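Local coordinates for protein tryptophan synthase alpha chain (Chlamydia trachomatis, PDB 6V82) that probably cleaves indoleglycerol phosphate to indole and glyceraldehyde 3-phosphate, as the alpha subunit of tryptophan synthase in the last step of tryptophan biosynthesis, at residues L125-S130 / P158-L163. Sequence-based numbering, arbitrary orientation.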
loop_
_atom_site.group_PDB
_atom_site.type_symbol
_atom_site.label_atom_id
_atom_site.label_comp_id
_atom_site.label_asym_id
_atom_site.label_seq_id
_atom_site.Cartn_x
_atom_site.Cartn_y
_atom_site.Cartn_z
ATOM N N LEU A 125 26.106 -3.203 -33.004
ATOM C CA LEU A 125 26.874 -4.438 -33.176
ATOM C C LEU A 125 28.357 -4.108 -33.130
ATOM O O LEU A 125 28.966 -3.811 -34.168
ATOM C CB LEU A 125 26.525 -5.141 -34.486
ATOM C CG LEU A 125 27.229 -6.487 -34.697
ATOM C CD1 LEU A 125 26.773 -7.514 -33.678
ATOM C CD2 LEU A 125 27.002 -6.987 -36.107
ATOM N N PRO A 126 28.981 -4.140 -31.958
ATOM C CA PRO A 126 30.423 -3.871 -31.890
ATOM C C PRO A 126 31.248 -5.030 -32.443
ATOM O O PRO A 126 30.833 -6.193 -32.420
ATOM C CB PRO A 126 30.673 -3.672 -30.388
ATOM C CG PRO A 126 29.583 -4.440 -29.725
ATOM C CD PRO A 126 28.382 -4.322 -30.621
ATOM N N ALA A 127 32.431 -4.693 -32.955
ATOM C CA ALA A 127 33.385 -5.706 -33.380
ATOM C C ALA A 127 33.692 -6.635 -32.212
ATOM O O ALA A 127 33.686 -6.206 -31.057
ATOM C CB ALA A 127 34.677 -5.063 -33.881
ATOM N N PRO A 128 33.946 -7.912 -32.474
ATOM C CA PRO A 128 34.104 -8.861 -31.368
ATOM C C PRO A 128 35.293 -8.497 -30.492
ATOM O O PRO A 128 36.275 -7.902 -30.945
ATOM C CB PRO A 128 34.306 -10.206 -32.075
ATOM C CG PRO A 128 33.706 -10.016 -33.436
ATOM C CD PRO A 128 33.992 -8.580 -33.785
ATOM N N LEU A 129 35.186 -8.853 -29.211
ATOM C CA LEU A 129 36.210 -8.444 -28.260
ATOM C C LEU A 129 37.425 -9.368 -28.296
ATOM O O LEU A 129 38.563 -8.886 -28.302
ATOM C CB LEU A 129 35.614 -8.374 -26.854
ATOM C CG LEU A 129 36.468 -7.656 -25.808
ATOM C CD1 LEU A 129 37.226 -6.484 -26.425
ATOM C CD2 LEU A 129 35.593 -7.180 -24.653
ATOM N N SER A 130 37.219 -10.683 -28.330
ATOM C CA SER A 130 38.352 -11.602 -28.372
ATOM C C SER A 130 39.011 -11.578 -29.742
ATOM O O SER A 130 38.335 -11.510 -30.771
ATOM C CB SER A 130 37.917 -13.031 -28.046
ATOM O OG SER A 130 39.002 -13.936 -28.209
ATOM N N PRO A 158 43.015 -2.037 -27.294
ATOM C CA PRO A 158 43.817 -2.645 -28.369
ATOM C C PRO A 158 43.213 -3.926 -28.928
ATOM O O PRO A 158 43.397 -4.215 -30.117
ATOM C CB PRO A 158 45.172 -2.900 -27.691
ATOM C CG PRO A 158 44.928 -2.713 -26.200
ATOM C CD PRO A 158 43.817 -1.730 -26.101
ATOM N N GLU A 159 42.483 -4.690 -28.103
ATOM C CA GLU A 159 41.796 -5.897 -28.565
ATOM C C GLU A 159 40.796 -5.585 -29.674
ATOM O O GLU A 159 40.626 -6.375 -30.615
ATOM C CB GLU A 159 41.078 -6.576 -27.395
ATOM C CG GLU A 159 41.956 -7.399 -26.474
ATOM C CD GLU A 159 42.951 -6.563 -25.701
ATOM O OE1 GLU A 159 42.543 -5.535 -25.120
ATOM O OE2 GLU A 159 44.144 -6.934 -25.678
ATOM N N ARG A 160 40.092 -4.457 -29.557
ATOM C CA ARG A 160 39.229 -4.005 -30.641
ATOM C C ARG A 160 40.062 -3.614 -31.849
ATOM O O ARG A 160 39.858 -4.138 -32.950
ATOM C CB ARG A 160 38.381 -2.816 -30.190
ATOM C CG ARG A 160 38.195 -2.680 -28.701
ATOM C CD ARG A 160 36.998 -3.455 -28.289
ATOM N NE ARG A 160 35.959 -3.293 -29.290
ATOM C CZ ARG A 160 34.794 -3.909 -29.237
ATOM N NH1 ARG A 160 33.902 -3.701 -30.191
ATOM N NH2 ARG A 160 34.524 -4.726 -28.223
ATOM N N MET A 161 41.009 -2.686 -31.643
ATOM C CA MET A 161 41.890 -2.173 -32.689
ATOM C C MET A 161 42.299 -3.247 -33.682
ATOM O O MET A 161 42.254 -3.037 -34.899
ATOM C CB MET A 161 43.132 -1.557 -32.047
ATOM C CG MET A 161 42.867 -0.269 -31.312
ATOM S SD MET A 161 42.123 0.943 -32.420
ATOM C CE MET A 161 43.121 2.392 -32.062
ATOM N N SER A 162 42.696 -4.413 -33.169
ATOM C CA SER A 162 42.981 -5.559 -34.021
ATOM C C SER A 162 41.738 -5.998 -34.779
ATOM O O SER A 162 41.716 -6.000 -36.013
ATOM C CB SER A 162 43.517 -6.717 -33.184
ATOM O OG SER A 162 44.580 -6.284 -32.366
ATOM N N LEU A 163 40.688 -6.388 -34.049
ATOM C CA LEU A 163 39.510 -6.917 -34.726
ATOM C C LEU A 163 38.735 -5.829 -35.454
ATOM O O LEU A 163 38.124 -6.107 -36.493
ATOM C CB LEU A 163 38.604 -7.653 -33.744
ATOM C CG LEU A 163 38.796 -9.174 -33.758
ATOM C CD1 LEU A 163 37.561 -9.846 -33.232
ATOM C CD2 LEU A 163 39.126 -9.704 -35.152
#
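Leu-163 and Arg-160 of helix 158-167 pack against the irregular, proline-bearing loop 125-130, with no hydrogen bond between the two segments. In this TIM barrel the loop leaves strand 119-122 on its way to helix 136-144, while the helix follows the next strand of the sheet, 147-153, so the contact joins two neighbouring beta/alpha units beyond the C-terminal ends of their strands.

The tightly packed part is made by Leu-163 and Arg-160. Leu-163 CD1 lies against the ring of Pro-128, 3.5 Å from CB, and the two side chains meet at about a right angle. The same methyl faces two backbone oxygens, Pro-128 O and Ser-130 O. Ala-127 turns its CB toward the helix, where it packs on Ile-164, and Tyr-167 one turn further on also touches Pro-128.

The loop buries more of Arg-160 than of any other residue in the contact. Its chain bends at chi2 (-89°), which sets CD beside Leu-129 CD1, and Ala-127 O sits over one face of the guanidinium, 3.1 Å from CZ. Pro-126 CB lies at the edge of that group. The chain of another protein in the assembly, probably the beta subunit, packs an apolar side chain on Arg-160 and also reaches Pro-126 and Leu-129.

The solvent side is looser. Leu-129 and Glu-159 are more exposed, and the carboxylate of Glu-159 leads away from the loop, with OE1 making a weak hydrogen bond to Thr-157 OG1. Here Leu-129 O lies 3.5 Å from Glu-159 CB, and Leu-129 CD1 rests 3.6 Å from Arg-160 CD.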